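Local coordinates for lactococcus lactis MG1363 DpsA (Lactococcus lactis, PDB 1ZS3), which probably binds DNA and shields it during oxidative stress, as a Dps protein of the ferritin-like superfamily assembled from twelve subunits, at residues A[34-39]-A[85-90]; A[134-139]-A[143-148]; A[42-47]-A[107-112]; A[127-132]-A[149-154]. All coordinates share one frame; numbering follows the deposited sequence.

Interaction 1 of 4, residues A[34-39]-A[85-90]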
# COMPACT_ATOMS: atom_id res chain seq x y z
N VAL A 34 5.13 14.73 -34.69
CA VAL A 34 5.56 14.66 -33.31
C VAL A 34 5.37 13.24 -32.90
O VAL A 34 6.31 12.63 -32.41
CB VAL A 34 4.75 15.57 -32.41
CG1 VAL A 34 5.03 15.24 -30.98
CG2 VAL A 34 5.11 17.00 -32.71
N LEU A 35 4.18 12.70 -33.20
CA LEU A 35 3.84 11.33 -32.86
C LEU A 35 4.68 10.29 -33.54
O LEU A 35 4.86 9.18 -33.01
CB LEU A 35 2.40 11.02 -33.27
CG LEU A 35 1.33 11.75 -32.48
CD1 LEU A 35 0.02 11.53 -33.17
CD2 LEU A 35 1.30 11.19 -31.05
N SER A 36 5.15 10.63 -34.73
CA SER A 36 5.90 9.63 -35.51
C SER A 36 7.29 9.63 -34.91
O SER A 36 7.86 8.55 -34.70
CB SER A 36 5.90 9.87 -37.02
OG SER A 36 4.69 9.44 -37.63
N ASN A 37 7.81 10.82 -34.66
CA ASN A 37 9.05 10.98 -33.92
C ASN A 37 9.03 10.22 -32.59
O ASN A 37 10.01 9.58 -32.24
CB ASN A 37 9.38 12.47 -33.70
CG ASN A 37 9.87 13.16 -34.98
OD1 ASN A 37 10.05 12.52 -36.00
ND2 ASN A 37 10.06 14.49 -34.91
N LEU A 38 7.92 10.27 -31.86
CA LEU A 38 7.79 9.60 -30.58
C LEU A 38 8.07 8.12 -30.75
O LEU A 38 8.82 7.55 -29.98
CB LEU A 38 6.41 9.80 -29.96
CG LEU A 38 6.21 11.18 -29.35
CD1 LEU A 38 4.77 11.29 -28.96
CD2 LEU A 38 7.15 11.44 -28.17
N PHE A 39 7.46 7.51 -31.76
CA PHE A 39 7.55 6.07 -31.91
C PHE A 39 8.88 5.63 -32.43
O PHE A 39 9.33 4.53 -32.07
CB PHE A 39 6.43 5.52 -32.77
CG PHE A 39 5.88 4.27 -32.23
CD1 PHE A 39 4.70 4.26 -31.52
CD2 PHE A 39 6.58 3.11 -32.36
CE1 PHE A 39 4.21 3.10 -31.01
CE2 PHE A 39 6.10 1.93 -31.83
CZ PHE A 39 4.91 1.93 -31.16
N ILE A 85 -7.03 12.60 -36.61
CA ILE A 85 -6.56 11.33 -37.07
C ILE A 85 -5.08 11.28 -36.81
O ILE A 85 -4.39 12.30 -36.66
CB ILE A 85 -6.89 11.20 -38.60
CG1 ILE A 85 -7.99 10.14 -38.80
CG2 ILE A 85 -5.65 10.91 -39.46
CD1 ILE A 85 -9.41 10.60 -38.46
N VAL A 86 -4.61 10.06 -36.70
CA VAL A 86 -3.35 9.79 -36.06
C VAL A 86 -2.58 8.74 -36.85
O VAL A 86 -3.16 7.74 -37.30
CB VAL A 86 -3.64 9.39 -34.58
CG1 VAL A 86 -2.75 8.27 -34.09
CG2 VAL A 86 -3.51 10.62 -33.69
N PRO A 87 -1.28 8.95 -37.03
CA PRO A 87 -0.43 7.94 -37.65
C PRO A 87 -0.43 6.67 -36.84
O PRO A 87 -0.26 6.80 -35.64
CB PRO A 87 0.95 8.56 -37.63
CG PRO A 87 0.72 10.04 -37.42
CD PRO A 87 -0.56 10.20 -36.75
N SER A 88 -0.62 5.49 -37.44
CA SER A 88 -0.76 4.26 -36.67
C SER A 88 -0.17 3.03 -37.33
O SER A 88 -0.59 1.89 -36.99
CB SER A 88 -2.25 4.02 -36.44
OG SER A 88 -2.91 3.75 -37.66
N THR A 89 0.78 3.21 -38.26
CA THR A 89 1.56 2.05 -38.81
C THR A 89 3.01 2.50 -39.08
O THR A 89 3.29 3.67 -39.23
CB THR A 89 1.00 1.65 -40.16
OG1 THR A 89 1.12 2.75 -41.10
CG2 THR A 89 -0.47 1.31 -40.11
N THR A 90 3.89 1.52 -39.22
CA THR A 90 5.34 1.72 -39.49
C THR A 90 5.57 2.56 -40.71
O THR A 90 6.40 3.47 -40.74
CB THR A 90 6.02 0.34 -39.77
OG1 THR A 90 5.51 -0.65 -38.87
CG2 THR A 90 7.49 0.39 -39.42
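In the long crossover between bundle helices 55-81 and 111-138, Val86 and Pro87 run in extended form beside helix 27-51 and press on Leu35 and Ser36. Leu35 does most of the work with a single methyl: its CD1 lies 3.7 Å from CG2 of Val86 and 3.9 Å from CD of Pro87, so one branch settles where the valine gives way to the proline ring. The leucine runs roughly at right angles to both partners. Its CG stands anti to the carbonyl carbon (chi1 -69°), and the rest of the chain extends from there to the crossover. At the next residue, Ser36 lays its hydroxyl beside the proline, OG being 3.8 Å from Pro87 CB. The touch is a van der Waals one; the hydroxyl's hydrogen bond goes to Gly32 O on its own helix. Phe72 and Phe93 extend this apolar patch, while Val86 O accepts a bond from the Tyr51 hydroxyl of a neighbouring subunit. Thr89 then N-caps the next helix, its OG1 bonding to Glu92 N. A short helix carried in this crossover, here 90-96, is typical of the Dps four-helix bundle.

Interaction 2 of 4, residues A[134-139]-A[143-148]; sequences KLANKE and ALAAGV
Ala136 turns its methyl straight at Ala145, and the two CB atoms come within 3.9 Å of each other. The Ala136 methyl is just as close to the alpha carbon behind, 3.9 Å from Ala145 CA, so it rests against the backbone of the facing helix as well as on its side chain. With nothing larger than a methyl on either part at this point, the CA atoms of Ala136 and Ala145 are only 5.2 Å apart. The two helices are the third and fourth of the four-helix bundle, joined by a tight turn into an antiparallel hairpin; near this closed end their local axes approach to 8.5 Å, with 163° between their directions. Leu144 flanks the alanine pair. Its CG is anti to the backbone N (chi1 -179°), which brings CD2 to a loose 4.4 Å from Ala136 CB, while the same side chain also packs on Ile75, Leu78 and Leu79 of helix 55-81 and on Leu31 of helix 27-51. At the more exposed border the carboxamide of Asn137 bends over the Ala145 methyl, a packing touch with no hydrogen bond across the pair. In the connection that follows, the carboxylate of Glu139 is shared between a salt bridge to Lys141 and a hydrogen bond to Ala27 N.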
# COMPACT_ATOMS: atom_id res chain seq x y z
N LYS A 134 1.74 26.12 -30.48
CA LYS A 134 1.22 27.39 -30.99
C LYS A 134 -0.03 27.19 -31.86
O LYS A 134 -0.97 27.97 -31.76
CB LYS A 134 2.28 28.14 -31.80
CG LYS A 134 3.51 28.62 -31.02
CD LYS A 134 4.46 29.39 -31.95
CE LYS A 134 5.83 29.67 -31.33
NZ LYS A 134 6.98 29.31 -32.29
N LEU A 135 -0.05 26.15 -32.70
CA LEU A 135 -1.18 25.87 -33.58
C LEU A 135 -2.35 25.45 -32.75
O LEU A 135 -3.47 25.89 -32.99
CB LEU A 135 -0.88 24.77 -34.64
CG LEU A 135 0.19 25.14 -35.70
CD1 LEU A 135 0.30 24.07 -36.79
CD2 LEU A 135 -0.04 26.53 -36.32
N ALA A 136 -2.11 24.66 -31.70
CA ALA A 136 -3.19 24.12 -30.90
C ALA A 136 -3.92 25.25 -30.19
O ALA A 136 -5.14 25.19 -30.05
CB ALA A 136 -2.64 23.10 -29.90
N ASN A 137 -3.19 26.29 -29.79
CA ASN A 137 -3.80 27.40 -29.10
C ASN A 137 -4.64 28.25 -30.04
O ASN A 137 -5.72 28.72 -29.62
CB ASN A 137 -2.78 28.27 -28.34
CG ASN A 137 -2.29 27.58 -27.02
OD1 ASN A 137 -1.10 27.43 -26.82
ND2 ASN A 137 -3.23 27.12 -26.18
N LYS A 138 -4.16 28.47 -31.28
CA LYS A 138 -4.90 29.18 -32.36
C LYS A 138 -6.17 28.44 -32.62
O LYS A 138 -7.23 29.03 -32.71
CB LYS A 138 -4.10 29.21 -33.67
CG LYS A 138 -3.12 30.40 -33.85
CD LYS A 138 -2.02 30.06 -34.89
CE LYS A 138 -0.83 31.06 -34.86
NZ LYS A 138 -0.19 31.28 -36.24
N GLU A 139 -6.05 27.14 -32.76
CA GLU A 139 -7.21 26.32 -33.11
C GLU A 139 -8.19 26.20 -31.93
O GLU A 139 -9.26 25.61 -32.12
CB GLU A 139 -6.76 24.95 -33.63
CG GLU A 139 -6.25 25.03 -35.07
CD GLU A 139 -5.69 23.75 -35.63
OE1 GLU A 139 -4.75 23.90 -36.44
OE2 GLU A 139 -6.17 22.61 -35.32
N ALA A 143 -7.22 21.48 -24.36
CA ALA A 143 -6.72 20.31 -23.62
C ALA A 143 -5.51 19.75 -24.34
O ALA A 143 -4.52 19.42 -23.72
CB ALA A 143 -7.79 19.24 -23.46
N LEU A 144 -5.59 19.66 -25.65
CA LEU A 144 -4.48 19.19 -26.45
C LEU A 144 -3.27 20.08 -26.23
O LEU A 144 -2.16 19.61 -26.09
CB LEU A 144 -4.85 19.22 -27.92
CG LEU A 144 -3.80 18.73 -28.93
CD1 LEU A 144 -3.57 17.27 -28.78
CD2 LEU A 144 -4.26 19.04 -30.33
N ALA A 145 -3.50 21.39 -26.21
CA ALA A 145 -2.41 22.32 -26.07
C ALA A 145 -1.68 22.00 -24.77
O ALA A 145 -0.45 21.94 -24.76
CB ALA A 145 -2.92 23.76 -26.09
N ALA A 146 -2.42 21.77 -23.69
CA ALA A 146 -1.87 21.46 -22.38
C ALA A 146 -1.02 20.18 -22.39
O ALA A 146 0.09 20.16 -21.84
CB ALA A 146 -2.99 21.34 -21.38
N GLY A 147 -1.55 19.10 -22.99
CA GLY A 147 -0.81 17.85 -23.16
C GLY A 147 0.51 18.07 -23.89
O GLY A 147 1.51 17.51 -23.53
N VAL A 148 0.53 18.90 -24.91
CA VAL A 148 1.72 19.07 -25.72
C VAL A 148 2.74 19.94 -24.99
O VAL A 148 3.93 19.81 -25.23
CB VAL A 148 1.36 19.66 -27.10
CG1 VAL A 148 2.59 20.14 -27.85
CG2 VAL A 148 0.68 18.65 -27.93

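Interaction 3 of 4, residues A[42-47]-A[107-112]; sequences NIRLTQ and KYWTDE
Lys107 NZ is gripped from a neighbouring subunit, by a salt bridge to Glu92 OE2 and a hydrogen bond to Ser88 OG, and that same serine OG is hydrogen-bonded to Gln47 NE2. The contact thus joins helix 27-51 of the Dps four-helix bundle to the end of the long crossover, just before helix 111-138, at a subunit interface. Within the chain the fit is looser: Gln47 CD lies 4.5 Å from Lys107 N. The glutamine is stretched, CG anti to the backbone N (chi1 165°), and so its amide is carried to the crossover. Beside it Arg44 passes Trp109 at a distance; Arg44 NH1 is 4.3 Å from Trp109 CZ3, coming in obliquely to the ring. The charge finds firmer partners on helix 111-138, where NH2 bonds to Ser117 OG and the guanidinium makes a cation-pi contact with Phe118. Lys107 also lays its aliphatic part on the next residue, with CG 3.7 Å above the Tyr108 ring, over its centre. On the helix, Asn42 O takes two bonds from Thr46, from N and from OG1, on opposite faces of its carbonyl plane, the OG1 bond measuring 2.6 Å.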
# COMPACT_ATOMS: atom_id res chain seq x y z
N ASN A 42 11.15 5.77 -29.57
CA ASN A 42 10.87 4.59 -28.79
C ASN A 42 11.74 3.40 -29.17
O ASN A 42 12.28 2.69 -28.31
CB ASN A 42 9.38 4.22 -28.89
CG ASN A 42 9.03 2.96 -28.14
OD1 ASN A 42 8.35 2.10 -28.67
ND2 ASN A 42 9.49 2.87 -26.91
N ILE A 43 11.87 3.17 -30.46
CA ILE A 43 12.62 2.02 -30.98
C ILE A 43 14.11 2.26 -30.76
O ILE A 43 14.86 1.38 -30.37
CB ILE A 43 12.32 1.79 -32.48
CG1 ILE A 43 10.80 1.87 -32.73
CG2 ILE A 43 12.97 0.49 -32.95
CD1 ILE A 43 10.16 0.64 -33.30
N ARG A 44 14.52 3.49 -30.98
CA ARG A 44 15.90 3.88 -30.80
C ARG A 44 16.34 3.74 -29.36
O ARG A 44 17.48 3.38 -29.10
CB ARG A 44 16.09 5.33 -31.29
CG ARG A 44 16.49 5.48 -32.76
CD ARG A 44 17.98 5.64 -32.95
NE ARG A 44 18.40 6.98 -32.50
CZ ARG A 44 19.55 7.26 -31.88
NH1 ARG A 44 20.46 6.32 -31.60
NH2 ARG A 44 19.77 8.52 -31.55
N LEU A 45 15.43 4.03 -28.43
CA LEU A 45 15.66 4.01 -26.99
C LEU A 45 15.49 2.62 -26.52
O LEU A 45 16.16 2.22 -25.60
CB LEU A 45 14.67 4.91 -26.24
CG LEU A 45 14.96 6.41 -26.39
CD1 LEU A 45 13.75 7.25 -26.09
CD2 LEU A 45 16.15 6.84 -25.50
N THR A 46 14.57 1.86 -27.13
CA THR A 46 14.52 0.43 -26.95
C THR A 46 15.82 -0.26 -27.37
O THR A 46 16.31 -1.16 -26.66
CB THR A 46 13.39 -0.16 -27.77
OG1 THR A 46 12.13 0.32 -27.26
CG2 THR A 46 13.31 -1.65 -27.58
N GLN A 47 16.40 0.12 -28.51
CA GLN A 47 17.69 -0.44 -28.92
C GLN A 47 18.78 -0.10 -27.90
O GLN A 47 19.49 -1.00 -27.44
CB GLN A 47 18.09 0.10 -30.30
CG GLN A 47 19.59 -0.12 -30.66
CD GLN A 47 19.94 0.34 -32.06
OE1 GLN A 47 20.17 1.54 -32.27
NE2 GLN A 47 19.97 -0.59 -33.01
N LYS A 107 24.32 -0.57 -31.82
CA LYS A 107 24.62 -1.58 -30.80
C LYS A 107 26.08 -1.66 -30.39
O LYS A 107 26.43 -2.07 -29.29
CB LYS A 107 24.07 -2.95 -31.20
CG LYS A 107 24.63 -3.60 -32.44
CD LYS A 107 23.77 -4.80 -32.89
CE LYS A 107 22.78 -4.45 -34.03
NZ LYS A 107 21.45 -5.21 -34.08
N TYR A 108 26.98 -1.19 -31.25
CA TYR A 108 28.42 -1.17 -30.99
C TYR A 108 28.96 0.22 -30.72
O TYR A 108 30.17 0.39 -30.57
CB TYR A 108 29.20 -1.76 -32.19
CG TYR A 108 28.72 -3.10 -32.65
CD1 TYR A 108 28.80 -4.21 -31.81
CD2 TYR A 108 28.17 -3.27 -33.92
CE1 TYR A 108 28.36 -5.45 -32.22
CE2 TYR A 108 27.73 -4.50 -34.34
CZ TYR A 108 27.82 -5.59 -33.48
OH TYR A 108 27.37 -6.83 -33.88
N TRP A 109 28.10 1.24 -30.72
CA TRP A 109 28.48 2.56 -30.26
C TRP A 109 28.81 2.52 -28.79
O TRP A 109 28.41 1.61 -28.07
CB TRP A 109 27.34 3.57 -30.45
CG TRP A 109 27.05 3.98 -31.84
CD1 TRP A 109 27.53 3.43 -33.00
CD2 TRP A 109 26.16 5.05 -32.26
NE1 TRP A 109 27.00 4.08 -34.10
CE2 TRP A 109 26.17 5.08 -33.65
CE3 TRP A 109 25.39 5.99 -31.56
CZ2 TRP A 109 25.40 6.00 -34.41
CZ3 TRP A 109 24.63 6.90 -32.30
CH2 TRP A 109 24.66 6.91 -33.69
N THR A 110 29.48 3.56 -28.33
CA THR A 110 29.75 3.71 -26.94
C THR A 110 28.58 4.43 -26.23
O THR A 110 27.77 5.11 -26.87
CB THR A 110 31.07 4.45 -26.81
OG1 THR A 110 31.63 4.15 -25.53
CG2 THR A 110 30.89 5.97 -26.80
N ASP A 111 28.51 4.23 -24.92
CA ASP A 111 27.49 4.83 -24.09
C ASP A 111 27.48 6.33 -24.19
O ASP A 111 26.42 6.92 -24.28
CB ASP A 111 27.63 4.37 -22.63
CG ASP A 111 27.33 2.91 -22.46
OD1 ASP A 111 27.43 2.44 -21.31
OD2 ASP A 111 27.00 2.17 -23.42
N GLU A 112 28.66 6.95 -24.15
CA GLU A 112 28.76 8.40 -24.30
C GLU A 112 28.16 8.84 -25.63
O GLU A 112 27.47 9.87 -25.72
CB GLU A 112 30.21 8.88 -24.15
CG GLU A 112 30.87 8.56 -22.78
CD GLU A 112 31.26 7.05 -22.53
OE1 GLU A 112 30.90 6.51 -21.44
OE2 GLU A 112 31.91 6.39 -23.38

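Interaction 4 of 4, residues A[127-132]-A[149-154]; sequences MFITRA and VELYGY
Ile129 splits its two branches between Leu151 and Tyr152. The longer branch meets the leucine at about a right angle, with the Ile129 CD1 methyl 3.9 Å from Leu151 CG and almost as close to CD2. The shorter branch leans on the root of the tyrosine: Ile129 CG2 is 3.8 Å from Tyr152 CB, and the side chains pass one another at a slant. This division follows from the first torsion, which sets CG1 anti to the carbonyl carbon (chi1 -79°) and leaves CG2 anti to the backbone N. An alanine here, without either branch, would probably leave a gap facing Leu151 CG and cost the base of Tyr152 its packing at CB. Thr130 is oriented quite differently. It lies alongside Tyr152, both side chains heading the same way, and its OG1 stands 4.1 Å from Tyr152 CE2, too far for more than a glancing touch. The hydroxyl of the ring has its own mate, Glu82 of a neighbouring subunit, so the tyrosine leads from the interhelical seam to the oligomer interface. No hydrogen bond links the two helices here; the join is apolar packing, with local axes 9.6 Å apart and 152° between their directions. Helix 27-51 closes over this antiparallel pair, Val34 meeting both Ile129 and Leu151, and helix 55-81 lies against Leu151 through Tyr71 and Ile75.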
# COMPACT_ATOMS: atom_id res chain seq x y z
N MET A 127 11.58 21.32 -32.21
CA MET A 127 11.22 22.24 -33.31
C MET A 127 9.78 22.04 -33.74
O MET A 127 9.10 23.01 -34.04
CB MET A 127 12.13 22.05 -34.54
CG MET A 127 13.57 22.60 -34.43
SD MET A 127 14.72 21.65 -35.52
CE MET A 127 16.28 21.36 -34.39
N PHE A 128 9.32 20.78 -33.75
CA PHE A 128 7.98 20.41 -34.17
C PHE A 128 6.91 20.53 -33.08
O PHE A 128 5.74 20.76 -33.39
CB PHE A 128 8.00 18.98 -34.68
CG PHE A 128 8.84 18.77 -35.91
CD1 PHE A 128 10.23 18.80 -35.84
CD2 PHE A 128 8.23 18.57 -37.15
CE1 PHE A 128 10.99 18.61 -36.98
CE2 PHE A 128 9.00 18.38 -38.27
CZ PHE A 128 10.38 18.40 -38.19
N ILE A 129 7.30 20.28 -31.82
CA ILE A 129 6.39 20.32 -30.68
C ILE A 129 6.02 21.76 -30.45
O ILE A 129 4.85 22.07 -30.31
CB ILE A 129 7.09 19.65 -29.46
CG1 ILE A 129 7.00 18.12 -29.59
CG2 ILE A 129 6.53 20.10 -28.18
CD1 ILE A 129 8.06 17.32 -28.82
N THR A 130 7.05 22.60 -30.40
CA THR A 130 6.92 24.05 -30.31
C THR A 130 5.81 24.59 -31.21
O THR A 130 4.95 25.34 -30.76
CB THR A 130 8.29 24.69 -30.60
OG1 THR A 130 9.01 24.82 -29.37
CG2 THR A 130 8.18 26.11 -31.11
N ARG A 131 5.85 24.17 -32.46
CA ARG A 131 4.90 24.61 -33.46
C ARG A 131 3.52 24.05 -33.15
O ARG A 131 2.54 24.75 -33.28
CB ARG A 131 5.37 24.19 -34.87
CG ARG A 131 6.55 25.03 -35.39
CD ARG A 131 6.85 24.88 -36.90
NE ARG A 131 8.07 24.08 -37.13
CZ ARG A 131 8.49 23.66 -38.34
NH1 ARG A 131 9.63 22.95 -38.41
NH2 ARG A 131 7.79 23.93 -39.44
N ALA A 132 3.44 22.78 -32.75
CA ALA A 132 2.15 22.19 -32.47
C ALA A 132 1.46 22.86 -31.23
O ALA A 132 0.23 22.90 -31.14
CB ALA A 132 2.29 20.72 -32.27
N VAL A 149 2.27 20.78 -24.08
CA VAL A 149 3.17 21.56 -23.26
C VAL A 149 3.89 20.61 -22.30
O VAL A 149 5.08 20.73 -22.02
CB VAL A 149 2.43 22.68 -22.50
CG1 VAL A 149 3.31 23.28 -21.41
CG2 VAL A 149 1.95 23.79 -23.46
N GLU A 150 3.17 19.63 -21.79
CA GLU A 150 3.77 18.71 -20.88
C GLU A 150 4.95 18.09 -21.59
O GLU A 150 6.03 18.08 -21.04
CB GLU A 150 2.76 17.66 -20.47
CG GLU A 150 2.18 17.85 -19.07
CD GLU A 150 1.19 16.75 -18.74
OE1 GLU A 150 1.62 15.56 -18.60
OE2 GLU A 150 -0.03 17.08 -18.72
N LEU A 151 4.74 17.61 -22.82
CA LEU A 151 5.76 16.92 -23.60
C LEU A 151 6.99 17.79 -23.87
O LEU A 151 8.13 17.33 -23.74
CB LEU A 151 5.14 16.47 -24.92
CG LEU A 151 6.04 15.77 -25.92
CD1 LEU A 151 6.83 14.66 -25.28
CD2 LEU A 151 5.20 15.23 -27.05
N TYR A 152 6.75 19.04 -24.25
CA TYR A 152 7.81 19.99 -24.42
C TYR A 152 8.71 20.06 -23.21
O TYR A 152 9.93 20.00 -23.35
CB TYR A 152 7.18 21.34 -24.67
CG TYR A 152 8.18 22.45 -24.74
CD1 TYR A 152 8.14 23.48 -23.80
CD2 TYR A 152 9.19 22.43 -25.68
CE1 TYR A 152 9.08 24.49 -23.84
CE2 TYR A 152 10.15 23.42 -25.72
CZ TYR A 152 10.07 24.44 -24.78
OH TYR A 152 10.96 25.43 -24.76
N GLY A 153 8.13 20.16 -22.01
CA GLY A 153 8.90 20.30 -20.78
C GLY A 153 9.60 18.99 -20.41
O GLY A 153 10.69 19.03 -19.89
N TYR A 154 8.97 17.85 -20.66
CA TYR A 154 9.62 16.57 -20.43
C TYR A 154 10.86 16.39 -21.31
O TYR A 154 11.90 15.94 -20.85
CB TYR A 154 8.68 15.44 -20.69
CG TYR A 154 9.36 14.10 -20.63
CD1 TYR A 154 9.76 13.55 -19.39
CD2 TYR A 154 9.63 13.36 -21.79
CE1 TYR A 154 10.36 12.31 -19.32
CE2 TYR A 154 10.24 12.12 -21.72
CZ TYR A 154 10.61 11.61 -20.48
OH TYR A 154 11.23 10.41 -20.42

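How the interactions relate
Interactions 2 and 4 are successive levels of one antiparallel helix pair, 111-138 with 142-165; their centres are about 10 Å apart, and Val148 CG1 of interaction 2 touches Ile129 O of interaction 4. Val34 ties interaction 1 to that core, its CG1 lying 3.8 Å from Ile129 CG1, although the two centres are about 15 Å apart. Interaction 3 stands at the far end of the bundle, its centre about 32 Å from that of interaction 2. It shares helix 27-51 with interaction 1, about 20 Å away between centres, and both reach the same neighbouring subunit: Ser88 of interaction 1 bonds to Gln47 of that subunit, linking the two contacts across the interface.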